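Local coordinates for Lmo0547 protein (Listeria monocytogenes, PDB 4R9N) that probably binds a sugar through this domain and, as a SorC-family transcriptional regulator, probably acts on genes by sequence-specific DNA binding, at residues F15-A20 against D241-T246; N68-I73 against K105-H110; S186-A191 against T198-H203; N223-K228 against D247-Y252. One frame throughout, in Å; residues are numbered along the deposited sequence. Where two conformers were deposited one is given.

Contact 1 of 4, residues F15-A20 against D241-T246; sequences FGLEEA and DVIVIT
Leu17 and Ile243 cross at about a right angle, with Leu17 CD1 resting on Ile243 CG1 at 3.7 Å. Ile243 holds CG1 in the crowded position between its backbone N and carbonyl carbon (chi1 55°), which brings this branch across to the opposing segment, where Ala20 CB touches it as well, 3.8 Å away. Leu235 of helix 228-236 packs on both Leu17 and Ile243. Glu18, by contrast, stretches an extended chain, CG anti to the backbone N, obliquely past Asp241, so that Glu18 OE1 lies 3.8 Å from Asp241 CB. The two carboxylate planes are turned 43° apart and each acid looks to another partner: Glu18 OE2 pairs with Arg48 and Asp241 OD2 accepts from Val218 N. The backbone beside them is the parallel pairing of edge strand 19-23 with strand 242-246 in a Rossmann-like sheet. Glu19 reaches to both sides of Val242 in the usual parallel ladder, its N donating to Asp241 O at 3.3 Å and its O accepting from Ile243 N at 3.2 Å. Asp241 O also takes a weak, strongly bent bond from Glu18 N, so two successive amides converge on it just where the strand begins. Glu19 and Val242 face the side covered by helix 30-49, and Glu19 OE1 also forms a salt bridge to Arg48, so that guanidinium pairs with both Glu18 and Glu19. At the preceding turn, Gly16 adopts positive phi directly after helix 3-15, and a water bridges Gly16 O (3.1 Å) and Asp241 OD1 (3.0 Å).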
# COMPACT_ATOMS: atom_id res chain seq x y z
N PHE A 15 8.45 6.13 15.69
CA PHE A 15 7.71 6.73 14.57
C PHE A 15 6.35 7.30 14.95
O PHE A 15 5.67 7.84 14.11
CB PHE A 15 7.58 5.70 13.48
CG PHE A 15 8.90 5.27 12.92
CD1 PHE A 15 9.67 6.17 12.26
CD2 PHE A 15 9.35 3.98 13.06
CE1 PHE A 15 10.90 5.81 11.75
CE2 PHE A 15 10.58 3.62 12.58
CZ PHE A 15 11.35 4.54 11.89
N GLY A 16 5.93 7.18 16.20
CA GLY A 16 4.59 7.64 16.58
C GLY A 16 3.48 6.82 15.93
O GLY A 16 2.46 7.38 15.50
N LEU A 17 3.66 5.49 15.84
CA LEU A 17 2.61 4.62 15.33
C LEU A 17 1.51 4.27 16.32
O LEU A 17 1.70 4.16 17.53
CB LEU A 17 3.20 3.32 14.77
CG LEU A 17 4.31 3.57 13.72
CD1 LEU A 17 5.17 2.34 13.53
CD2 LEU A 17 3.71 4.03 12.40
N GLU A 18 0.34 4.01 15.77
CA GLU A 18 -0.74 3.39 16.52
C GLU A 18 -0.35 1.96 16.92
O GLU A 18 -0.57 1.51 18.09
CB GLU A 18 -2.00 3.44 15.64
CG GLU A 18 -3.25 2.79 16.21
CD GLU A 18 -4.40 2.77 15.20
OE1 GLU A 18 -4.38 3.56 14.23
OE2 GLU A 18 -5.31 1.94 15.36
N GLU A 19 0.23 1.21 15.99
CA GLU A 19 0.66 -0.14 16.26
C GLU A 19 1.74 -0.63 15.32
O GLU A 19 1.74 -0.30 14.13
CB GLU A 19 -0.53 -1.12 16.21
CG GLU A 19 -0.12 -2.54 16.65
CD GLU A 19 -1.23 -3.58 16.62
OE1 GLU A 19 -2.31 -3.31 16.03
OE2 GLU A 19 -1.04 -4.70 17.20
N ALA A 20 2.64 -1.44 15.83
CA ALA A 20 3.63 -2.14 15.02
C ALA A 20 3.48 -3.63 15.27
O ALA A 20 3.45 -4.07 16.43
CB ALA A 20 5.04 -1.62 15.29
N ASP A 241 -0.04 4.44 9.93
CA ASP A 241 -0.48 4.27 11.33
C ASP A 241 -0.09 2.93 11.93
O ASP A 241 0.18 2.84 13.14
CB ASP A 241 -1.98 4.49 11.42
CG ASP A 241 -2.40 5.87 10.92
OD1 ASP A 241 -1.89 6.88 11.52
OD2 ASP A 241 -3.19 5.97 9.91
N VAL A 242 -0.04 1.89 11.11
CA VAL A 242 0.19 0.55 11.58
C VAL A 242 1.16 -0.06 10.54
O VAL A 242 0.93 0.03 9.28
CB VAL A 242 -1.13 -0.28 11.58
CG1 VAL A 242 -0.85 -1.75 11.89
CG2 VAL A 242 -2.18 0.33 12.54
N ILE A 243 2.21 -0.63 11.02
CA ILE A 243 3.12 -1.38 10.15
C ILE A 243 3.18 -2.81 10.52
O ILE A 243 3.10 -3.19 11.74
CB ILE A 243 4.56 -0.84 10.16
CG1 ILE A 243 5.18 -0.77 11.54
CG2 ILE A 243 4.64 0.51 9.48
CD1 ILE A 243 6.67 -0.52 11.43
N VAL A 244 3.29 -3.66 9.50
CA VAL A 244 3.51 -5.07 9.65
C VAL A 244 4.82 -5.33 8.93
O VAL A 244 4.91 -5.14 7.69
CB VAL A 244 2.38 -5.95 9.04
CG1 VAL A 244 2.61 -7.38 9.41
CG2 VAL A 244 1.03 -5.50 9.60
N ILE A 245 5.84 -5.69 9.70
CA ILE A 245 7.17 -5.95 9.19
C ILE A 245 7.87 -7.06 9.95
O ILE A 245 7.41 -7.48 11.01
CB ILE A 245 8.09 -4.71 9.19
CG1 ILE A 245 8.31 -4.20 10.60
CG2 ILE A 245 7.55 -3.62 8.25
CD1 ILE A 245 9.38 -3.10 10.64
N THR A 246 8.98 -7.50 9.39
CA THR A 246 9.76 -8.56 9.95
C THR A 246 10.65 -7.99 11.05
O THR A 246 10.91 -6.79 11.11
CB THR A 246 10.69 -9.25 8.93
OG1 THR A 246 11.60 -8.32 8.37
CG2 THR A 246 9.93 -9.97 7.84
O HOH W 1 -0.07 6.79 13.90

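Contact 2 of 4, residues N68-I73 against K105-H110; sequences NEFPFI and KKMKCH
Lys106 does most of the work, running fully extended beyond CG alongside the loop that follows helix 61-69. Its CB starts beside Pro71 O. Next, Lys106 CG lies over one face of the Phe72 ring, 4.1 Å from the centroid in a CH-pi contact, and Lys106 CE continues along the ring to Phe72 CZ at 3.7 Å. On its other flank, Lys106 CD passes Phe70 CB at 4.1 Å, on the edge side of that ring. The ammonium group then reaches Phe70 O, which it binds along a lone pair at 2.8 Å (Lys106 NZ to Phe70 O); a further bond goes to Ala67 O, and Asn68 O is close by. Met107, present as selenomethionine, crosses Phe70 at about a right angle: its SE stands 5.0 Å from the ring centroid, oblique to the ring, while Met107 CE touches Phe70 CE2 at 3.8 Å. Ile49 of helix 30-49 packs on both of these residues. Met107 CA also makes a CA-H...O contact with Ile73 O at 3.5 Å. Lys108 then takes positive phi and turns the chain toward strand 110-111. Lysine capping of Ala67 O and Phe70 O, its charge probably favourable at the negative end of the helix dipole, and the Met-aromatic contact join the loop after helix 61-69 to the end of helix 96-107 in this alpha/beta fold.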
# COMPACT_ATOMS: atom_id res chain seq x y z
N ASN A 68 -3.95 -13.66 -0.89
CA ASN A 68 -3.97 -15.08 -1.10
C ASN A 68 -4.05 -15.77 0.26
O ASN A 68 -4.67 -16.85 0.34
CB ASN A 68 -2.65 -15.51 -1.83
CG ASN A 68 -2.61 -15.10 -3.30
OD1 ASN A 68 -3.60 -14.67 -3.89
ND2 ASN A 68 -1.46 -15.21 -3.88
N GLU A 69 -3.38 -15.19 1.27
CA GLU A 69 -3.32 -15.81 2.60
C GLU A 69 -4.57 -15.52 3.45
O GLU A 69 -4.76 -16.11 4.54
CB GLU A 69 -2.08 -15.36 3.37
CG GLU A 69 -0.74 -15.77 2.74
CD GLU A 69 -0.40 -17.22 2.95
OE1 GLU A 69 -1.13 -17.96 3.67
OE2 GLU A 69 0.62 -17.60 2.37
N PHE A 70 -5.39 -14.59 3.01
CA PHE A 70 -6.52 -14.12 3.79
C PHE A 70 -7.54 -15.22 4.04
O PHE A 70 -7.81 -16.07 3.16
CB PHE A 70 -7.14 -12.91 3.08
CG PHE A 70 -7.93 -12.05 3.99
CD1 PHE A 70 -7.27 -11.09 4.77
CD2 PHE A 70 -9.30 -12.22 4.13
CE1 PHE A 70 -7.98 -10.33 5.66
CE2 PHE A 70 -10.02 -11.46 5.03
CZ PHE A 70 -9.36 -10.48 5.77
N PRO A 71 -8.11 -15.25 5.26
CA PRO A 71 -9.01 -16.36 5.61
C PRO A 71 -10.40 -16.20 5.03
O PRO A 71 -10.76 -15.13 4.48
CB PRO A 71 -9.05 -16.29 7.16
CG PRO A 71 -8.97 -14.82 7.41
CD PRO A 71 -7.82 -14.43 6.45
N PHE A 72 -11.20 -17.27 5.11
CA PHE A 72 -12.56 -17.23 4.57
C PHE A 72 -13.61 -16.94 5.63
O PHE A 72 -14.52 -17.70 5.83
CB PHE A 72 -12.91 -18.56 3.88
CG PHE A 72 -12.04 -18.84 2.70
CD1 PHE A 72 -10.76 -19.29 2.88
CD2 PHE A 72 -12.51 -18.63 1.42
CE1 PHE A 72 -9.95 -19.56 1.78
CE2 PHE A 72 -11.70 -18.86 0.32
CZ PHE A 72 -10.42 -19.31 0.52
N ILE A 73 -13.50 -15.83 6.28
CA ILE A 73 -14.41 -15.47 7.33
C ILE A 73 -15.42 -14.48 6.81
O ILE A 73 -15.06 -13.40 6.34
CB ILE A 73 -13.68 -14.80 8.51
CG1 ILE A 73 -12.74 -15.80 9.19
CG2 ILE A 73 -14.70 -14.35 9.57
CD1 ILE A 73 -11.89 -15.19 10.31
N LYS A 105 -14.83 -12.11 -2.35
CA LYS A 105 -15.29 -13.52 -2.42
C LYS A 105 -15.02 -14.26 -1.09
O LYS A 105 -15.88 -15.08 -0.62
CB LYS A 105 -14.55 -14.26 -3.52
CG LYS A 105 -14.98 -13.96 -4.92
CD LYS A 105 -13.90 -14.48 -5.87
CE LYS A 105 -14.16 -15.89 -6.38
NZ LYS A 105 -14.68 -15.86 -7.77
N LYS A 106 -13.85 -14.00 -0.48
CA LYS A 106 -13.51 -14.59 0.84
C LYS A 106 -14.44 -14.12 1.98
O LYS A 106 -14.73 -14.92 2.90
CB LYS A 106 -12.03 -14.40 1.21
CG LYS A 106 -11.07 -15.23 0.34
CD LYS A 106 -9.62 -15.07 0.68
CE LYS A 106 -8.77 -16.02 -0.15
NZ LYS A 106 -7.40 -16.11 0.34
N MSE A 107 -14.87 -12.87 1.98
CA MSE A 107 -15.72 -12.31 3.07
C MSE A 107 -17.19 -12.24 2.75
O MSE A 107 -18.01 -11.73 3.56
CB MSE A 107 -15.20 -10.93 3.50
CG MSE A 107 -13.85 -11.07 4.10
SE MSE A 107 -13.23 -9.37 4.89
CE MSE A 107 -12.19 -8.83 3.33
N LYS A 108 -17.53 -12.68 1.54
CA LYS A 108 -18.89 -12.59 0.98
C LYS A 108 -19.51 -11.22 1.16
O LYS A 108 -20.67 -11.08 1.57
CB LYS A 108 -19.78 -13.67 1.62
CG LYS A 108 -19.30 -15.07 1.37
CD LYS A 108 -20.28 -16.08 1.97
CE LYS A 108 -19.88 -17.52 1.66
NZ LYS A 108 -19.83 -17.75 0.18
N CYS A 109 -18.75 -10.18 0.83
CA CYS A 109 -19.12 -8.79 1.15
C CYS A 109 -19.36 -7.94 -0.11
O CYS A 109 -19.60 -8.50 -1.18
CB CYS A 109 -18.04 -8.22 2.11
SG CYS A 109 -16.45 -7.95 1.33
N HIS A 110 -19.38 -6.63 0.02
CA HIS A 110 -19.56 -5.74 -1.14
C HIS A 110 -18.17 -5.25 -1.62
O HIS A 110 -17.18 -5.23 -0.87
CB HIS A 110 -20.42 -4.56 -0.77
CG HIS A 110 -21.67 -4.95 -0.03
ND1 HIS A 110 -22.76 -5.54 -0.67
CD2 HIS A 110 -22.00 -4.85 1.27
CE1 HIS A 110 -23.70 -5.77 0.23
NE2 HIS A 110 -23.27 -5.37 1.41

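Contact 3 of 4, residues S186-A191 against T198-H203; sequences SRFFTA and TEINTH
Glu199 O is held by three donors: Thr202 N at 3.0 Å, Thr202 OG1 at 2.8 Å, and His203 ND1, also at 2.8 Å. The imidazole donates from above the carbonyl plane and the hydroxyl along a lone pair, at the first turn of the short, weakly bonded helix 199-202. From this turn Asn201 sends its amide across to Phe188 and grips both backbone polar groups of that one residue. Phe188 N donates to Asn201 OD1 in an almost straight bond (2.9 Å, 175°), and Asn201 ND2 donates back to Phe188 O at 2.9 Å. Both bonds follow lone pairs, which fixes the amide's rotation; Ala196 O takes a further bond from ND2. The strand held in this way, 187-190, is one arm of a beta hairpin with strand 180-184, separate from the main parallel sheet, and the side-chain amide docks on its backbone much as a neighbouring strand would. The Phe188 ring lies nearly parallel to the amide, 20° between the planes, and presents its CD2 edge to Asn201 OD1 at 3.5 Å. Further along the ring, Phe188 CE2 meets Ile200 CG2 at 3.7 Å. Arg187 bends at chi2 so that its guanidinium lies with one face toward Asn201 O; the angle rules out a hydrogen bond there, and its ends bind Glu195 and Gly206 O instead. Ser186 O is buried here without a hydrogen-bonding partner.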
# COMPACT_ATOMS: atom_id res chain seq x y z
N SER A 186 1.30 4.10 -6.08
CA SER A 186 1.83 4.72 -7.28
C SER A 186 1.98 6.25 -7.20
O SER A 186 1.95 6.93 -8.24
CB SER A 186 0.99 4.40 -8.51
OG SER A 186 1.63 4.83 -9.71
N ARG A 187 2.14 6.78 -6.00
CA ARG A 187 2.50 8.19 -5.81
C ARG A 187 3.94 8.22 -5.25
O ARG A 187 4.20 7.57 -4.24
CB ARG A 187 1.57 8.89 -4.86
CG ARG A 187 0.14 8.90 -5.27
CD ARG A 187 -0.10 9.57 -6.63
NE ARG A 187 -1.53 9.66 -6.91
CZ ARG A 187 -2.23 10.79 -7.04
NH1 ARG A 187 -1.68 12.02 -6.89
NH2 ARG A 187 -3.51 10.67 -7.29
N PHE A 188 4.82 8.94 -5.93
CA PHE A 188 6.28 8.97 -5.72
C PHE A 188 6.63 10.15 -4.87
O PHE A 188 6.27 11.27 -5.22
CB PHE A 188 6.92 9.07 -7.09
CG PHE A 188 6.72 7.84 -7.87
CD1 PHE A 188 7.55 6.74 -7.68
CD2 PHE A 188 5.65 7.72 -8.77
CE1 PHE A 188 7.35 5.56 -8.36
CE2 PHE A 188 5.45 6.53 -9.43
CZ PHE A 188 6.30 5.46 -9.24
N PHE A 189 7.26 9.91 -3.73
CA PHE A 189 7.51 10.94 -2.75
C PHE A 189 9.00 11.13 -2.49
O PHE A 189 9.84 10.25 -2.70
CB PHE A 189 6.76 10.67 -1.42
CG PHE A 189 7.03 9.32 -0.83
CD1 PHE A 189 6.21 8.22 -1.15
CD2 PHE A 189 8.09 9.12 0.04
CE1 PHE A 189 6.42 6.96 -0.53
CE2 PHE A 189 8.32 7.87 0.62
CZ PHE A 189 7.46 6.78 0.36
N THR A 190 9.31 12.35 -2.12
CA THR A 190 10.63 12.75 -1.68
C THR A 190 10.86 12.39 -0.21
O THR A 190 9.98 11.85 0.44
CB THR A 190 10.80 14.27 -1.89
OG1 THR A 190 9.67 14.97 -1.37
CG2 THR A 190 10.89 14.57 -3.40
N ALA A 191 12.04 12.73 0.31
CA ALA A 191 12.41 12.38 1.66
C ALA A 191 11.46 12.93 2.72
O ALA A 191 11.36 12.39 3.81
CB ALA A 191 13.83 12.85 1.95
N THR A 198 6.23 16.00 -10.45
CA THR A 198 6.64 15.19 -11.57
C THR A 198 5.38 14.74 -12.24
O THR A 198 4.34 14.53 -11.60
CB THR A 198 7.59 14.01 -11.16
OG1 THR A 198 8.08 13.36 -12.33
CG2 THR A 198 6.89 12.96 -10.33
N GLU A 199 5.47 14.68 -13.56
CA GLU A 199 4.39 14.27 -14.44
C GLU A 199 3.64 13.03 -14.00
O GLU A 199 2.41 13.04 -13.95
CB GLU A 199 4.94 14.02 -15.87
CG GLU A 199 3.90 13.55 -16.90
CD GLU A 199 3.86 12.04 -17.15
OE1 GLU A 199 4.83 11.31 -16.86
OE2 GLU A 199 2.84 11.57 -17.70
N ILE A 200 4.37 11.95 -13.72
CA ILE A 200 3.74 10.70 -13.30
C ILE A 200 2.68 10.93 -12.20
O ILE A 200 1.57 10.43 -12.30
CB ILE A 200 4.77 9.60 -12.89
CG1 ILE A 200 5.52 9.07 -14.14
CG2 ILE A 200 4.05 8.45 -12.21
CD1 ILE A 200 6.40 7.86 -13.90
N ASN A 201 3.00 11.66 -11.15
CA ASN A 201 2.09 11.86 -10.01
C ASN A 201 0.79 12.53 -10.42
O ASN A 201 -0.25 12.27 -9.80
CB ASN A 201 2.71 12.62 -8.83
CG ASN A 201 3.70 11.77 -8.04
OD1 ASN A 201 3.65 10.51 -8.10
ND2 ASN A 201 4.68 12.43 -7.39
N THR A 202 0.84 13.40 -11.43
CA THR A 202 -0.36 14.09 -11.84
C THR A 202 -1.19 13.28 -12.85
O THR A 202 -2.26 13.74 -13.30
CB THR A 202 -0.03 15.46 -12.48
OG1 THR A 202 0.79 15.24 -13.62
CG2 THR A 202 0.67 16.37 -11.47
N HIS A 203 -0.70 12.12 -13.28
CA HIS A 203 -1.39 11.31 -14.27
C HIS A 203 -1.91 9.97 -13.70
O HIS A 203 -2.36 9.09 -14.42
CB HIS A 203 -0.49 11.14 -15.50
CG HIS A 203 -0.36 12.41 -16.31
ND1 HIS A 203 0.42 13.48 -15.89
CD2 HIS A 203 -0.94 12.80 -17.45
CE1 HIS A 203 0.31 14.47 -16.77
NE2 HIS A 203 -0.47 14.07 -17.75

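Contact 4 of 4, residues N223-K228 against D247-Y252; sequences NGLQKK and DRMAEY
Charge and pi electrons come together at Tyr252. Lys228, with CG anti to the backbone N (chi1 172°) and the rest of its chain extended, crosses the ring at about a right angle and lies over one face. Its NZ stands 3.7 Å from the centroid of the Tyr252 ring, a cation-pi contact, and its CD makes a CH-pi contact with that ring at 3.5 Å from the centroid. A hydrogen bond holds the end of the chain: Lys228 NZ donates to Tyr252 O at 2.9 Å, from somewhat above the carbonyl plane. One lysine thus holds both the ring and the carbonyl of the same residue, near the C-terminal end of helix 247-253, where its positive charge is probably favourable. The apolar contacts centre on Leu225 CD2, which touches both Tyr252 CD2 at 3.2 Å, a tight approach, and Met249 CE at 3.5 Å. Met249, a selenomethionine, bends at chi2 and chi3, and its methyl reaches the backbone of Gly224, with CE 3.2 Å from Gly224 N. That amide is buried with no hydrogen-bonding partner, and the backbone angles at Gly224 suit a residue without a side chain. Thr246 OG1 caps Met249 N, so the helix start is held too. The loop between strand 217-221 and helix 228-236 is the first connection of a beta-alpha-beta crossover to strand 242-246, and it packs here on the helix that follows that strand, at the carboxyl end of the sheet in a Rossmann-like fold.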
# COMPACT_ATOMS: atom_id res chain seq x y z
N ASN A 223 8.62 -5.40 3.00
CA ASN A 223 9.74 -6.28 3.29
C ASN A 223 10.92 -5.96 2.40
O ASN A 223 10.73 -5.51 1.25
CB ASN A 223 9.34 -7.73 3.06
CG ASN A 223 10.39 -8.72 3.58
OD1 ASN A 223 10.88 -8.62 4.72
ND2 ASN A 223 10.76 -9.67 2.74
N GLY A 224 12.12 -6.23 2.90
CA GLY A 224 13.32 -6.13 2.09
C GLY A 224 14.08 -4.88 2.42
O GLY A 224 13.56 -3.76 2.42
N LEU A 225 15.35 -5.06 2.69
CA LEU A 225 16.12 -3.97 3.27
C LEU A 225 16.33 -2.81 2.27
O LEU A 225 16.45 -1.66 2.69
CB LEU A 225 17.40 -4.56 3.93
CG LEU A 225 17.06 -5.62 5.05
CD1 LEU A 225 18.28 -6.42 5.48
CD2 LEU A 225 16.40 -5.07 6.32
N GLN A 226 16.28 -3.07 0.96
CA GLN A 226 16.32 -2.03 -0.07
C GLN A 226 15.17 -1.02 0.09
O GLN A 226 15.22 0.09 -0.44
CB GLN A 226 16.24 -2.64 -1.49
CG GLN A 226 17.53 -3.29 -2.00
CD GLN A 226 17.43 -3.86 -3.42
OE1 GLN A 226 16.41 -3.72 -4.09
NE2 GLN A 226 18.50 -4.49 -3.88
N LYS A 227 14.10 -1.40 0.79
CA LYS A 227 12.99 -0.44 1.00
C LYS A 227 13.10 0.44 2.27
O LYS A 227 12.22 1.22 2.55
CB LYS A 227 11.68 -1.17 1.01
CG LYS A 227 11.39 -1.99 -0.22
CD LYS A 227 10.01 -2.57 -0.04
CE LYS A 227 9.64 -3.60 -1.09
NZ LYS A 227 8.16 -3.79 -0.93
N LYS A 228 14.20 0.33 3.01
CA LYS A 228 14.37 1.12 4.22
C LYS A 228 14.18 2.59 4.05
O LYS A 228 13.41 3.23 4.79
CB LYS A 228 15.77 0.86 4.85
CG LYS A 228 16.13 1.77 6.02
CD LYS A 228 17.45 1.28 6.64
CE LYS A 228 18.12 2.29 7.52
NZ LYS A 228 19.28 1.64 8.25
N ASP A 247 11.14 -8.84 11.90
CA ASP A 247 12.09 -8.37 12.93
C ASP A 247 13.41 -7.92 12.35
O ASP A 247 14.06 -6.99 12.88
CB ASP A 247 12.29 -9.42 14.05
CG ASP A 247 12.67 -10.76 13.55
OD1 ASP A 247 12.86 -10.94 12.30
OD2 ASP A 247 12.80 -11.66 14.45
N ARG A 248 13.83 -8.56 11.26
CA ARG A 248 15.03 -8.13 10.51
C ARG A 248 14.89 -6.68 9.98
O ARG A 248 15.82 -5.87 10.11
CB ARG A 248 15.28 -9.11 9.37
CG ARG A 248 16.72 -9.25 8.89
CD ARG A 248 17.02 -10.70 8.51
NE ARG A 248 15.96 -11.29 7.68
CZ ARG A 248 15.78 -12.59 7.47
NH1 ARG A 248 14.80 -13.00 6.69
NH2 ARG A 248 16.58 -13.49 8.00
N MSE A 249 13.73 -6.35 9.40
CA MSE A 249 13.47 -5.01 8.92
C MSE A 249 13.37 -4.07 10.10
O MSE A 249 13.84 -2.96 10.02
CB MSE A 249 12.14 -4.93 8.18
CG MSE A 249 11.76 -3.52 7.77
SE MSE A 249 12.89 -2.83 6.29
CE MSE A 249 13.03 -4.60 5.45
N ALA A 250 12.71 -4.50 11.17
CA ALA A 250 12.61 -3.64 12.35
C ALA A 250 14.00 -3.24 12.91
O ALA A 250 14.22 -2.07 13.26
CB ALA A 250 11.77 -4.30 13.40
N GLU A 251 14.93 -4.18 12.96
CA GLU A 251 16.26 -3.91 13.52
C GLU A 251 16.97 -2.87 12.68
O GLU A 251 17.63 -1.96 13.20
CB GLU A 251 17.09 -5.19 13.61
CG GLU A 251 16.62 -6.12 14.74
CD GLU A 251 17.01 -7.59 14.57
OE1 GLU A 251 17.76 -7.93 13.62
OE2 GLU A 251 16.58 -8.42 15.40
N TYR A 252 16.79 -3.00 11.38
CA TYR A 252 17.44 -2.19 10.42
C TYR A 252 16.89 -0.77 10.41
O TYR A 252 17.62 0.16 10.13
CB TYR A 252 17.27 -2.85 9.04
CG TYR A 252 18.15 -2.30 7.97
CD1 TYR A 252 19.50 -1.98 8.22
CD2 TYR A 252 17.68 -2.13 6.67
CE1 TYR A 252 20.32 -1.48 7.23
CE2 TYR A 252 18.49 -1.62 5.67
CZ TYR A 252 19.81 -1.30 5.94
OH TYR A 252 20.60 -0.81 4.93

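How the contacts relate
Contacts 1 and 4 are neighbours: strand 242-246 runs directly into helix 247-253, and Thr246 CG2 meets Asn223 OD1 at 3.5 Å. Contact 1 is backbone pairing at the edge of the main sheet, whereas contact 4 is side-chain packing beyond the strand ends. Contact 2, whose centre is about 32 Å from that of contact 3 and on the opposite side of the chain's centre, joins helix ends. Lysines carry both contacts 2 and 4, each reaching a carbonyl with its aliphatic chain over an aromatic face, and both are partly buried. Contact 3 is the most buried, and there a neutral side-chain amide, rather than a lysine, makes the polar link to the hairpin strand.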